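Local coordinates for protein EDTA monooxygenase (EDTA-degrading bacterium BNC1, PDB 5DQP) that probably oxidises EDTA with molecular oxygen and reduced FMN, as a flavin-dependent monooxygenase of the luciferase-like family, at residues F33-E36 against N37-S41; I271-T274 against E275-K279; N384-L388 against P389-E393; D397-V400 against P401-S405. All coordinates share one frame; numbering follows the deposited sequence.

Interaction 1: residues F33-E36 against N37-S41; sequences FDLE and NYIRS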
ATOM      1  N   PHE A  33      13.432  -8.626   2.405  1.00 22.50           N
ATOM      2  CA  PHE A  33      13.262  -7.356   1.720  1.00 18.84           C
ATOM      3  C   PHE A  33      13.106  -7.517   0.214  1.00 18.65           C
ATOM      4  O   PHE A  33      13.187  -6.527  -0.520  1.00 20.96           O
ATOM      5  CB  PHE A  33      14.439  -6.440   2.048  1.00 17.57           C
ATOM      6  CG  PHE A  33      14.646  -6.238   3.534  1.00 22.15           C
ATOM      7  CD1 PHE A  33      13.690  -5.570   4.294  1.00 20.73           C
ATOM      8  CD2 PHE A  33      15.783  -6.735   4.166  1.00 18.81           C
ATOM      9  CE1 PHE A  33      13.865  -5.384   5.649  1.00 19.57           C
ATOM     10  CE2 PHE A  33      15.969  -6.561   5.527  1.00 20.52           C
ATOM     11  CZ  PHE A  33      15.005  -5.880   6.269  1.00 21.04           C
ATOM     12  N   ASP A  34      12.865  -8.734  -0.259  1.00 20.53           N
ATOM     13  CA  ASP A  34      12.786  -9.041  -1.678  1.00 22.86           C
ATOM     14  C   ASP A  34      11.359  -9.461  -2.017  1.00 21.55           C
ATOM     15  O   ASP A  34      10.834 -10.413  -1.433  1.00 20.82           O
ATOM     16  CB  ASP A  34      13.782 -10.146  -2.031  1.00 25.70           C
ATOM     17  CG  ASP A  34      13.692 -10.576  -3.501  1.00 37.26           C
ATOM     18  OD1 ASP A  34      13.027  -9.890  -4.311  1.00 34.39           O
ATOM     19  OD2 ASP A  34      14.307 -11.603  -3.857  1.00 45.55           O
ATOM     20  N   LEU A  35      10.741  -8.762  -2.966  1.00 20.77           N
ATOM     21  CA  LEU A  35       9.382  -9.100  -3.367  1.00 23.24           C
ATOM     22  C   LEU A  35       9.261 -10.578  -3.741  1.00 24.21           C
ATOM     23  O   LEU A  35       8.254 -11.231  -3.422  1.00 18.94           O
ATOM     24  CB  LEU A  35       8.946  -8.207  -4.534  1.00 18.52           C
ATOM     25  CG  LEU A  35       7.583  -8.519  -5.158  1.00 20.81           C
ATOM     26  CD1 LEU A  35       6.439  -8.392  -4.092  1.00 18.55           C
ATOM     27  CD2 LEU A  35       7.366  -7.607  -6.395  1.00 18.42           C
ATOM     28  N   GLU A  36      10.275 -11.127  -4.413  1.00 21.87           N
ATOM     29  CA  GLU A  36      10.200 -12.519  -4.849  1.00 24.23           C
ATOM     30  C   GLU A  36      10.090 -13.477  -3.672  1.00 24.90           C
ATOM     31  O   GLU A  36       9.494 -14.552  -3.806  1.00 26.96           O
ATOM     32  CB  GLU A  36      11.405 -12.869  -5.717  1.00 31.10           C
ATOM     33  CG  GLU A  36      11.452 -12.090  -7.042  1.00 49.69           C
ATOM     34  CD  GLU A  36      10.168 -12.221  -7.869  1.00 48.87           C
ATOM     35  OE1 GLU A  36       9.612 -13.348  -7.937  1.00 41.95           O
ATOM     36  OE2 GLU A  36       9.721 -11.196  -8.445  1.00 51.63           O
ATOM     37  N   ASN A  37      10.642 -13.113  -2.513  1.00 22.68           N
ATOM     38  CA  ASN A  37      10.418 -13.918  -1.319  1.00 22.68           C
ATOM     39  C   ASN A  37       8.927 -14.076  -1.038  1.00 21.59           C
ATOM     40  O   ASN A  37       8.479 -15.140  -0.611  1.00 23.79           O
ATOM     41  CB  ASN A  37      11.125 -13.276  -0.122  1.00 24.14           C
ATOM     42  CG  ASN A  37      10.950 -14.066   1.167  1.00 27.12           C
ATOM     43  OD1 ASN A  37      11.520 -15.142   1.324  1.00 26.19           O
ATOM     44  ND2 ASN A  37      10.183 -13.508   2.119  1.00 27.59           N
ATOM     45  N   TYR A  38       8.145 -13.021  -1.242  1.00 19.47           N
ATOM     46  CA  TYR A  38       6.714 -13.117  -0.970  1.00 21.82           C
ATOM     47  C   TYR A  38       5.957 -13.713  -2.145  1.00 21.89           C
ATOM     48  O   TYR A  38       4.986 -14.444  -1.939  1.00 19.91           O
ATOM     49  CB  TYR A  38       6.164 -11.737  -0.592  1.00 20.37           C
ATOM     50  CG  TYR A  38       6.934 -11.209   0.594  1.00 21.55           C
ATOM     51  CD1 TYR A  38       6.562 -11.560   1.896  1.00 19.44           C
ATOM     52  CD2 TYR A  38       8.060 -10.419   0.416  1.00 17.36           C
ATOM     53  CE1 TYR A  38       7.285 -11.132   2.989  1.00 22.98           C
ATOM     54  CE2 TYR A  38       8.797  -9.966   1.502  1.00 21.26           C
ATOM     55  CZ  TYR A  38       8.409 -10.343   2.792  1.00 23.32           C
ATOM     56  OH  TYR A  38       9.132  -9.916   3.882  1.00 22.80           O
ATOM     57  N   ILE A  39       6.397 -13.439  -3.375  1.00 20.59           N
ATOM     58  CA  ILE A  39       5.777 -14.088  -4.527  1.00 24.83           C
ATOM     59  C   ILE A  39       5.882 -15.596  -4.378  1.00 22.82           C
ATOM     60  O   ILE A  39       4.905 -16.327  -4.581  1.00 22.05           O
ATOM     61  CB  ILE A  39       6.420 -13.617  -5.848  1.00 24.90           C
ATOM     62  CG1 ILE A  39       6.336 -12.097  -6.010  1.00 24.90           C
ATOM     63  CG2 ILE A  39       5.756 -14.319  -7.048  1.00 20.44           C
ATOM     64  CD1 ILE A  39       4.939 -11.549  -5.938  1.00 18.42           C
ATOM     65  N   ARG A  40       7.084 -16.083  -4.046  1.00 22.17           N
ATOM     66  CA  ARG A  40       7.282 -17.515  -3.885  1.00 26.17           C
ATOM     67  C   ARG A  40       6.272 -18.094  -2.898  1.00 25.73           C
ATOM     68  O   ARG A  40       5.626 -19.111  -3.177  1.00 21.20           O
ATOM     69  CB  ARG A  40       8.720 -17.797  -3.446  1.00 25.31           C
ATOM     70  CG  ARG A  40       9.085 -19.291  -3.312  1.00 40.27           C
ATOM     71  CD  ARG A  40      10.628 -19.482  -3.441  1.00 57.70           C
ATOM     72  NE  ARG A  40      11.125 -20.743  -2.882  1.00 52.70           N
ATOM     73  CZ  ARG A  40      12.418 -21.062  -2.761  1.00 62.46           C
ATOM     74  NH1 ARG A  40      13.367 -20.214  -3.161  1.00 51.99           N
ATOM     75  NH2 ARG A  40      12.769 -22.234  -2.222  1.00 43.29           N
ATOM     76  N   SER A  41       6.093 -17.434  -1.752  1.00 19.51           N
ATOM     77  CA  SER A  41       5.165 -17.968  -0.761  1.00 20.83           C
ATOM     78  C   SER A  41       3.726 -17.848  -1.223  1.00 21.00           C
ATOM     79  O   SER A  41       2.905 -18.731  -0.943  1.00 19.96           O
ATOM     80  CB  SER A  41       5.338 -17.252   0.573  1.00 21.39           C
ATOM     81  OG  SER A  41       6.471 -17.761   1.218  1.00 22.62           O
TER
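Leu-35 O and Glu-36 O start the i to i+4 bonding of helix 35-47, with Ile-39 N 2.9 Å from Leu-35 O and Arg-40 N 2.9 Å from Glu-36 O. Asp-34 is the N-cap. Its CG stands anti to the backbone N (chi1 177°), which brings OD1 within 3.0 Å of Glu-36 N. This N-H meets the carboxylate from above its plane, 73° out of it. Asp-34 O takes a weak bond from Asn-37 N and lies 3.3 Å from Tyr-38 CD2. Asn-37 ND2 sits over the centre of the Tyr-38 ring and also makes a weak hydrogen bond to Ser-14 O; Tyr-38 OH bonds to Ile-32 O. On another side of the turn, Leu-35 CG meets Ile-39 CG1 at 3.9 Å. The bent Glu-36 chain lays OE1 3.8 Å from Ile-39 CB, while OE2 forms a salt bridge with Arg-85 of helix 75-85. Just before the cap, Phe-33 packs edge-to-face on Phe-166 of the second subunit. With an alanine in place of Asp-34, Glu-36 N would probably lose its capping acceptor and the first turn be freer to fray. The first-turn N-H groups have no preceding turn to accept from them; the carboxylate gives Glu-36 N an acceptor, and its negative charge probably suits the positive end of the helix dipole.

Interaction 2: residues I271-T274 against E275-K279; sequences IGST and EAEVK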
ATOM      1  N   ILE A 271       5.562 -29.626  11.089  1.00 22.15           N
ATOM      2  CA  ILE A 271       5.171 -30.818  10.365  1.00 23.94           C
ATOM      3  C   ILE A 271       6.414 -31.531   9.878  1.00 20.38           C
ATOM      4  O   ILE A 271       7.241 -30.933   9.191  1.00 19.79           O
ATOM      5  CB  ILE A 271       4.242 -30.501   9.189  1.00 27.05           C
ATOM      6  CG1 ILE A 271       2.959 -29.882   9.716  1.00 28.08           C
ATOM      7  CG2 ILE A 271       3.976 -31.791   8.402  1.00 22.46           C
ATOM      8  CD1 ILE A 271       2.047 -29.430   8.646  1.00 25.84           C
ATOM      9  N   GLY A 272       6.537 -32.801  10.254  1.00 24.03           N
ATOM     10  CA  GLY A 272       7.530 -33.688   9.683  1.00 30.97           C
ATOM     11  C   GLY A 272       6.815 -34.870   9.062  1.00 29.00           C
ATOM     12  O   GLY A 272       5.712 -35.237   9.477  1.00 26.20           O
ATOM     13  N   SER A 273       7.438 -35.449   8.041  1.00 28.11           N
ATOM     14  CA  SER A 273       6.760 -36.497   7.295  1.00 35.93           C
ATOM     15  C   SER A 273       6.655 -37.788   8.093  1.00 35.87           C
ATOM     16  O   SER A 273       5.757 -38.593   7.810  1.00 35.49           O
ATOM     17  CB  SER A 273       7.470 -36.723   5.959  1.00 38.94           C
ATOM     18  OG  SER A 273       8.868 -36.700   6.148  1.00 48.04           O
ATOM     19  N   THR A 274       7.519 -37.972   9.100  1.00 39.38           N
ATOM     20  CA  THR A 274       7.479 -39.095  10.033  1.00 43.79           C
ATOM     21  C   THR A 274       7.733 -38.605  11.453  1.00 37.07           C
ATOM     22  O   THR A 274       8.035 -37.440  11.691  1.00 35.16           O
ATOM     23  CB  THR A 274       8.512 -40.168   9.691  1.00 45.16           C
ATOM     24  OG1 THR A 274       9.746 -39.539   9.292  1.00 46.78           O
ATOM     25  CG2 THR A 274       7.988 -41.061   8.582  1.00 45.78           C
ATOM     26  N   GLU A 275       7.610 -39.527  12.403  1.00 45.22           N
ATOM     27  CA  GLU A 275       7.953 -39.217  13.788  1.00 46.75           C
ATOM     28  C   GLU A 275       9.429 -38.904  13.927  1.00 47.57           C
ATOM     29  O   GLU A 275       9.808 -37.961  14.633  1.00 52.19           O
ATOM     30  CB  GLU A 275       7.588 -40.375  14.700  1.00 46.68           C
ATOM     31  CG  GLU A 275       6.143 -40.749  14.629  1.00 40.68           C
ATOM     32  CD  GLU A 275       5.794 -41.309  13.281  1.00 57.64           C
ATOM     33  OE1 GLU A 275       6.469 -42.261  12.816  1.00 65.88           O
ATOM     34  OE2 GLU A 275       4.869 -40.754  12.656  1.00 78.37           O
ATOM     35  N   ALA A 276      10.283 -39.702  13.288  1.00 45.53           N
ATOM     36  CA  ALA A 276      11.696 -39.371  13.279  1.00 43.17           C
ATOM     37  C   ALA A 276      11.876 -37.904  12.954  1.00 44.67           C
ATOM     38  O   ALA A 276      12.488 -37.154  13.723  1.00 45.57           O
ATOM     39  CB  ALA A 276      12.443 -40.245  12.272  1.00 48.91           C
ATOM     40  N   GLU A 277      11.306 -37.461  11.829  1.00 41.74           N
ATOM     41  CA  GLU A 277      11.486 -36.067  11.444  1.00 41.79           C
ATOM     42  C   GLU A 277      10.765 -35.135  12.406  1.00 36.35           C
ATOM     43  O   GLU A 277      11.265 -34.050  12.708  1.00 39.03           O
ATOM     44  CB  GLU A 277      11.027 -35.850  10.005  1.00 43.03           C
ATOM     45  CG  GLU A 277      12.013 -36.423   8.997  1.00 55.73           C
ATOM     46  CD  GLU A 277      13.447 -35.984   9.282  1.00 79.84           C
ATOM     47  OE1 GLU A 277      13.692 -34.756   9.344  1.00 72.23           O
ATOM     48  OE2 GLU A 277      14.323 -36.864   9.465  1.00 80.28           O
ATOM     49  N   VAL A 278       9.593 -35.534  12.899  1.00 29.10           N
ATOM     50  CA  VAL A 278       8.918 -34.705  13.889  1.00 36.73           C
ATOM     51  C   VAL A 278       9.779 -34.596  15.141  1.00 36.96           C
ATOM     52  O   VAL A 278      10.042 -33.496  15.644  1.00 30.69           O
ATOM     53  CB  VAL A 278       7.514 -35.259  14.201  1.00 32.50           C
ATOM     54  CG1 VAL A 278       6.956 -34.612  15.467  1.00 27.65           C
ATOM     55  CG2 VAL A 278       6.566 -34.996  13.025  1.00 32.12           C
ATOM     56  N   LYS A 279      10.271 -35.735  15.637  1.00 35.91           N
ATOM     57  CA  LYS A 279      11.088 -35.687  16.843  1.00 38.55           C
ATOM     58  C   LYS A 279      12.345 -34.872  16.601  1.00 37.25           C
ATOM     59  O   LYS A 279      12.763 -34.097  17.469  1.00 39.47           O
ATOM     60  CB  LYS A 279      11.417 -37.096  17.340  1.00 38.08           C
ATOM     61  CG  LYS A 279      10.236 -37.766  18.027  1.00 43.91           C
ATOM     62  CD  LYS A 279      10.678 -38.910  18.923  1.00 49.49           C
ATOM     63  CE  LYS A 279      11.452 -39.951  18.141  1.00 53.32           C
ATOM     64  NZ  LYS A 279      10.626 -40.594  17.076  1.00 55.83           N
TER
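Gly-272 passes close beside the first turn of helix 275-287, its CA 4.5 Å from Val-278 CA, as the chain turns from strand into helix. Thr-274 holds the N-cap position. Its carbonyl oxygen accepts the hydrogen bond that joins the two segments, with Val-278 N 2.7 Å from Thr-274 O. The N-H...O angle is 156°. Val-278 also closes on this carbonyl with its side chain: CG2 is 3.1 Å from Thr-274 O and 3.5 Å from Gly-272 N. With no side chain, Gly-272 can lie this close to the turn. Thr-274 OG1 lies between its own backbone N and carbonyl carbon (chi1 41°). That torsion leaves the hydroxyl over the first turn, 3.6 Å from Glu-277 N. Glu-277 CG lies 3.9 Å from Thr-274 OG1, and the Glu-277 carboxylate makes a long, weak ion pair with Arg-280. Glu-275 bends at chi2 and folds back, bringing OE2 3.8 Å from Thr-274 C. Most of these residues are exposed, and the contact lies away from the predicted FMN site. Ile-271 ends strand 262-271 and packs on helices 362-374 and 390-405. Gly-272 keeps a backbone bond to Gly-360, at the end of the neighbouring parallel strand 358-360. The segments make the beta-alpha connection from strand 262-271 to helix 275-287.

Interaction 3: residues N384-L388 against P389-E393; sequences NAPLL and PDALE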
ATOM      1  N   ASN A 384       0.302 -20.467  10.504  1.00 21.59           N
ATOM      2  CA  ASN A 384       1.405 -19.559  10.804  1.00 15.49           C
ATOM      3  C   ASN A 384       2.694 -20.370  10.656  1.00 22.23           C
ATOM      4  O   ASN A 384       3.188 -20.953  11.619  1.00 22.64           O
ATOM      5  CB  ASN A 384       1.222 -18.999  12.210  1.00 22.83           C
ATOM      6  CG  ASN A 384       2.053 -17.759  12.489  1.00 37.04           C
ATOM      7  OD1 ASN A 384       2.735 -17.224  11.605  1.00 30.66           O
ATOM      8  ND2 ASN A 384       1.983 -17.276  13.741  1.00 33.22           N
ATOM      9  N   ALA A 385       3.243 -20.395   9.451  1.00 20.14           N
ATOM     10  CA  ALA A 385       4.356 -21.306   9.165  1.00 20.65           C
ATOM     11  C   ALA A 385       5.597 -20.894   9.945  1.00 21.87           C
ATOM     12  O   ALA A 385       5.950 -19.705   9.963  1.00 23.48           O
ATOM     13  CB  ALA A 385       4.650 -21.349   7.668  1.00 19.35           C
ATOM     14  N   PRO A 386       6.283 -21.837  10.607  1.00 22.00           N
ATOM     15  CA  PRO A 386       7.490 -21.465  11.367  1.00 26.63           C
ATOM     16  C   PRO A 386       8.617 -20.959  10.488  1.00 24.18           C
ATOM     17  O   PRO A 386       9.420 -20.136  10.940  1.00 24.81           O
ATOM     18  CB  PRO A 386       7.879 -22.772  12.082  1.00 26.26           C
ATOM     19  CG  PRO A 386       7.254 -23.862  11.282  1.00 23.59           C
ATOM     20  CD  PRO A 386       5.971 -23.273  10.721  1.00 24.63           C
ATOM     21  N   LEU A 387       8.710 -21.440   9.258  1.00 25.83           N
ATOM     22  CA  LEU A 387       9.706 -20.986   8.294  1.00 21.06           C
ATOM     23  C   LEU A 387       9.011 -20.775   6.958  1.00 23.60           C
ATOM     24  O   LEU A 387       8.292 -21.667   6.495  1.00 21.47           O
ATOM     25  CB  LEU A 387      10.842 -22.010   8.133  1.00 23.61           C
ATOM     26  CG  LEU A 387      11.881 -21.672   7.058  1.00 27.05           C
ATOM     27  CD1 LEU A 387      12.527 -20.298   7.318  1.00 22.68           C
ATOM     28  CD2 LEU A 387      12.944 -22.781   6.969  1.00 27.01           C
ATOM     29  N   LEU A 388       9.216 -19.597   6.356  1.00 20.40           N
ATOM     30  CA  LEU A 388       8.718 -19.303   5.003  1.00 27.14           C
ATOM     31  C   LEU A 388       9.875 -19.244   4.008  1.00 26.60           C
ATOM     32  O   LEU A 388      10.934 -18.702   4.320  1.00 22.53           O
ATOM     33  CB  LEU A 388       7.926 -17.978   4.988  1.00 22.68           C
ATOM     34  CG  LEU A 388       6.585 -18.094   5.731  1.00 22.55           C
ATOM     35  CD1 LEU A 388       5.905 -16.752   5.992  1.00 19.69           C
ATOM     36  CD2 LEU A 388       5.686 -18.985   4.886  1.00 22.06           C
ATOM     37  N   PRO A 389       9.680 -19.801   2.799  1.00 23.40           N
ATOM     38  CA  PRO A 389       8.485 -20.526   2.358  1.00 27.02           C
ATOM     39  C   PRO A 389       8.443 -22.000   2.760  1.00 27.41           C
ATOM     40  O   PRO A 389       7.382 -22.622   2.600  1.00 25.18           O
ATOM     41  CB  PRO A 389       8.555 -20.405   0.828  1.00 28.33           C
ATOM     42  CG  PRO A 389       9.976 -20.254   0.530  1.00 36.96           C
ATOM     43  CD  PRO A 389      10.539 -19.425   1.661  1.00 26.26           C
ATOM     44  N   ASP A 390       9.566 -22.520   3.281  1.00 24.43           N
ATOM     45  CA  ASP A 390       9.782 -23.967   3.355  1.00 26.03           C
ATOM     46  C   ASP A 390       8.637 -24.684   4.058  1.00 20.49           C
ATOM     47  O   ASP A 390       8.151 -25.708   3.565  1.00 24.80           O
ATOM     48  CB  ASP A 390      11.117 -24.290   4.057  1.00 25.72           C
ATOM     49  CG  ASP A 390      12.355 -23.769   3.280  1.00 32.36           C
ATOM     50  OD1 ASP A 390      12.260 -22.696   2.649  1.00 32.81           O
ATOM     51  OD2 ASP A 390      13.434 -24.415   3.313  1.00 31.32           O
ATOM     52  N   ALA A 391       8.203 -24.182   5.228  1.00 19.09           N
ATOM     53  CA  ALA A 391       7.189 -24.912   5.998  1.00 19.97           C
ATOM     54  C   ALA A 391       5.803 -24.750   5.403  1.00 22.28           C
ATOM     55  O   ALA A 391       4.966 -25.649   5.532  1.00 21.81           O
ATOM     56  CB  ALA A 391       7.164 -24.481   7.462  1.00 18.38           C
ATOM     57  N   LEU A 392       5.535 -23.636   4.727  1.00 19.77           N
ATOM     58  CA  LEU A 392       4.263 -23.562   4.030  1.00 22.09           C
ATOM     59  C   LEU A 392       4.258 -24.517   2.850  1.00 18.04           C
ATOM     60  O   LEU A 392       3.224 -25.097   2.525  1.00 19.79           O
ATOM     61  CB  LEU A 392       3.972 -22.131   3.588  1.00 17.57           C
ATOM     62  CG  LEU A 392       2.627 -21.829   2.942  1.00 16.72           C
ATOM     63  CD1 LEU A 392       1.521 -22.202   3.926  1.00 16.16           C
ATOM     64  CD2 LEU A 392       2.607 -20.336   2.607  1.00 22.14           C
ATOM     65  N   GLU A 393       5.405 -24.695   2.204  1.00 22.47           N
ATOM     66  CA  GLU A 393       5.493 -25.658   1.108  1.00 23.87           C
ATOM     67  C   GLU A 393       5.160 -27.075   1.595  1.00 23.84           C
ATOM     68  O   GLU A 393       4.406 -27.815   0.944  1.00 17.78           O
ATOM     69  CB  GLU A 393       6.895 -25.563   0.488  1.00 22.24           C
ATOM     70  CG  GLU A 393       7.139 -26.356  -0.798  1.00 31.49           C
ATOM     71  CD  GLU A 393       8.455 -25.959  -1.502  1.00 41.26           C
ATOM     72  OE1 GLU A 393       9.128 -24.976  -1.079  1.00 36.71           O
ATOM     73  OE2 GLU A 393       8.820 -26.643  -2.488  1.00 52.89           O
TER
HETATM   74  O   HOH W   1      13.511 -20.172   4.070  1.00 29.17           O
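The methyl of Ala-391 is the apolar centre, with Pro-386 CD 3.7 Å and Ala-385 CB 4.0 Å from Ala-391 CB. Ala-385 CB also packs on Leu-392 CB. Beyond it, Leu-388 crosses Leu-392 at an angle. Its CG is anti to the carbonyl carbon (chi1 -70°), which carries CD2 across to lie 3.8 Å from Leu-392 CB. Leu-392 also packs on Ser-10 of strand 7-11. The peptide between Leu-388 and Pro-389 is cis, and the two CA atoms are 2.9 Å apart. This tight bend sets the proline ring against Arg-40, Ser-41 and Ile-44 of helix 35-47. The segments form the beta-alpha connection from strand 380-383 to helix 390-405. Strand 380-383 pairs in parallel with both strand 7-11 and strand 262-271, consistent with the closing seam of a TIM barrel. Further out, Leu-387 and Asp-390 lie side by side and point the same way, with Leu-387 CD2 3.8 Å from Asp-390 CB. Leu-387 O takes the first bond of the turn, from Ala-391 N at 2.8 Å. At the polar edge, a water donates to Leu-388 O at 3.0 Å and to Asp-390 OD1 at 3.2 Å, linking the residue before the cis peptide bond to the Asp-390 carboxylate. The other carboxylate oxygen, Asp-390 OD2, forms a salt bridge with Arg-26.

Interaction 4: residues D397-V400 against P401-S405; sequences DQVV and PILQS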
ATOM      1  N   ASP A 397       2.045 -29.087   0.298  1.00 19.84           N
ATOM      2  CA  ASP A 397       2.335 -30.319  -0.426  1.00 21.26           C
ATOM      3  C   ASP A 397       1.765 -31.549   0.264  1.00 22.43           C
ATOM      4  O   ASP A 397       1.479 -32.542  -0.402  1.00 19.17           O
ATOM      5  CB  ASP A 397       3.844 -30.545  -0.564  1.00 19.87           C
ATOM      6  CG  ASP A 397       4.517 -29.595  -1.549  1.00 37.47           C
ATOM      7  OD1 ASP A 397       3.803 -28.961  -2.367  1.00 32.56           O
ATOM      8  OD2 ASP A 397       5.777 -29.517  -1.498  1.00 31.93           O
ATOM      9  N   GLN A 398       1.654 -31.541   1.587  1.00 15.85           N
ATOM     10  CA  GLN A 398       1.367 -32.781   2.296  1.00 18.99           C
ATOM     11  C   GLN A 398       0.119 -32.739   3.162  1.00 16.58           C
ATOM     12  O   GLN A 398      -0.486 -33.780   3.368  1.00 22.13           O
ATOM     13  CB  GLN A 398       2.581 -33.187   3.146  1.00 20.69           C
ATOM     14  CG  GLN A 398       3.841 -33.308   2.254  1.00 22.67           C
ATOM     15  CD  GLN A 398       5.108 -33.658   3.006  1.00 28.00           C
ATOM     16  OE1 GLN A 398       5.103 -34.533   3.868  1.00 28.66           O
ATOM     17  NE2 GLN A 398       6.215 -32.990   2.661  1.00 27.25           N
ATOM     18  N   VAL A 399      -0.290 -31.587   3.669  1.00 19.36           N
ATOM     19  CA  VAL A 399      -1.517 -31.534   4.462  1.00 17.07           C
ATOM     20  C   VAL A 399      -2.726 -31.237   3.583  1.00 19.29           C
ATOM     21  O   VAL A 399      -3.729 -31.952   3.613  1.00 17.69           O
ATOM     22  CB  VAL A 399      -1.375 -30.492   5.596  1.00 22.01           C
ATOM     23  CG1 VAL A 399      -2.717 -30.326   6.350  1.00 19.68           C
ATOM     24  CG2 VAL A 399      -0.229 -30.866   6.557  1.00 16.60           C
ATOM     25  N   VAL A 400      -2.637 -30.180   2.770  1.00 19.23           N
ATOM     26  CA  VAL A 400      -3.746 -29.812   1.898  1.00 15.30           C
ATOM     27  C   VAL A 400      -4.276 -30.998   1.075  1.00 14.00           C
ATOM     28  O   VAL A 400      -5.494 -31.203   1.052  1.00 18.07           O
ATOM     29  CB  VAL A 400      -3.369 -28.593   1.055  1.00 21.16           C
ATOM     30  CG1 VAL A 400      -4.303 -28.397  -0.141  1.00 16.44           C
ATOM     31  CG2 VAL A 400      -3.373 -27.343   1.963  1.00 14.11           C
ATOM     32  N   PRO A 401      -3.450 -31.788   0.391  1.00 19.70           N
ATOM     33  CA  PRO A 401      -4.023 -32.887  -0.402  1.00 18.47           C
ATOM     34  C   PRO A 401      -4.792 -33.905   0.446  1.00 20.43           C
ATOM     35  O   PRO A 401      -5.769 -34.494  -0.039  1.00 22.48           O
ATOM     36  CB  PRO A 401      -2.792 -33.498  -1.077  1.00 21.82           C
ATOM     37  CG  PRO A 401      -1.798 -32.365  -1.113  1.00 22.15           C
ATOM     38  CD  PRO A 401      -1.985 -31.698   0.199  1.00 19.43           C
ATOM     39  N   ILE A 402      -4.394 -34.105   1.704  1.00 17.51           N
ATOM     40  CA  ILE A 402      -5.191 -34.921   2.608  1.00 16.95           C
ATOM     41  C   ILE A 402      -6.553 -34.281   2.803  1.00 18.53           C
ATOM     42  O   ILE A 402      -7.592 -34.930   2.636  1.00 21.30           O
ATOM     43  CB  ILE A 402      -4.453 -35.131   3.949  1.00 18.91           C
ATOM     44  CG1 ILE A 402      -3.068 -35.763   3.716  1.00 22.64           C
ATOM     45  CG2 ILE A 402      -5.308 -35.982   4.891  1.00 20.90           C
ATOM     46  CD1 ILE A 402      -2.296 -36.128   5.021  1.00 19.58           C
ATOM     47  N   LEU A 403      -6.564 -32.981   3.121  1.00 15.24           N
ATOM     48  CA  LEU A 403      -7.825 -32.288   3.319  1.00 18.42           C
ATOM     49  C   LEU A 403      -8.679 -32.348   2.075  1.00 17.06           C
ATOM     50  O   LEU A 403      -9.908 -32.427   2.174  1.00 19.20           O
ATOM     51  CB  LEU A 403      -7.593 -30.827   3.724  1.00 15.85           C
ATOM     52  CG  LEU A 403      -6.847 -30.577   5.057  1.00 19.79           C
ATOM     53  CD1 LEU A 403      -6.614 -29.095   5.273  1.00 20.84           C
ATOM     54  CD2 LEU A 403      -7.584 -31.193   6.262  1.00 15.72           C
ATOM     55  N   GLN A 404      -8.058 -32.268   0.892  1.00 13.94           N
ATOM     56  CA  GLN A 404      -8.850 -32.344  -0.333  1.00 20.70           C
ATOM     57  C   GLN A 404      -9.394 -33.762  -0.552  1.00 18.26           C
ATOM     58  O   GLN A 404     -10.563 -33.925  -0.908  1.00 21.85           O
ATOM     59  CB  GLN A 404      -8.030 -31.870  -1.536  1.00 20.91           C
ATOM     60  CG  GLN A 404      -7.832 -30.354  -1.597  1.00 21.87           C
ATOM     61  CD  GLN A 404      -6.595 -29.972  -2.384  1.00 22.95           C
ATOM     62  OE1 GLN A 404      -5.744 -30.822  -2.648  1.00 22.47           O
ATOM     63  NE2 GLN A 404      -6.464 -28.682  -2.737  1.00 20.18           N
ATOM     64  N   SER A 405      -8.584 -34.797  -0.320  1.00 18.38           N
ATOM     65  CA  SER A 405      -9.120 -36.168  -0.398  1.00 25.36           C
ATOM     66  C   SER A 405     -10.259 -36.364   0.580  1.00 24.39           C
ATOM     67  O   SER A 405     -11.261 -37.025   0.275  1.00 25.39           O
ATOM     68  CB  SER A 405      -8.039 -37.203  -0.086  1.00 26.85           C
ATOM     69  OG  SER A 405      -6.911 -37.011  -0.908  1.00 41.17           O
TER
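Val-400 CG1 presses on the side-chain amide of Gln-404 one turn later, 3.4 Å from Gln-404 NE2. The two side chains cross obliquely. Val-400 CG1 stands anti to the backbone N (chi1 164°), and this places the methyl beside the glutamine. Gln-404 NE2 is in turn hydrogen-bonded to Pro-410 O, which probably helps to hold the amide's rotation. Other near contacts set carbon against backbone oxygen. Pro-401 CG is 3.4 Å from Asp-397 O, and Ile-402 CG1 is 3.3 Å from Gln-398 O. Val-399 CG1 and Leu-403 CD1 form an apolar pair at 4.2 Å. Behind these contacts is the backbone of helix 390-405. It has a wider pi-type turn at 397-399 and is kinked at Pro-401 and Ile-402, where the regular bonding to the turn before is interrupted; the proline N has no hydrogen to give. Regular bonding follows, with Leu-403 N 3.1 Å from Val-399 O and Gln-404 N 2.8 Å from Val-400 O. Pro-401 O takes two donors from opposite faces of its plane, Ser-405 N at 2.8 Å and Ser-405 OG at 2.9 Å. Further out, Asp-397 forms a salt bridge with Arg-47, and Ile-402 and Leu-403 pack on helix 362-374. Replacing Gln-404 by alanine takes away the amide, so Pro-410 O is likely to be left without this donor and a gap to open beside Val-400 CG1. The proline thus costs the helix a bond, while the carbonyl of that same proline is gripped twice where the helix ends.

Overall arrangement
Interaction 3 is buried, interactions 1 and 4 are partly buried, and interaction 2 lies at the surface. Interactions 3 and 4 share helix 390-405, one near its start and the other at its end, with centres about 16 Å apart. Interaction 1 touches interaction 3 where Ser-41 OG lies 3.4 Å from Pro-389 CB, joining helix 35-47 to the cis-proline bend. Interaction 2 reaches interaction 4 through Ile-271 CD1, 3.4 Å from Val-399 CG2. Three lie near helix N-termini: a carboxylate cap in 1, a threonine at the N-cap position bonded through its carbonyl in 2, and apolar packing with a bridging water in 3. Interaction 4 combines a proline kink with a valine-glutamine contact near the far end.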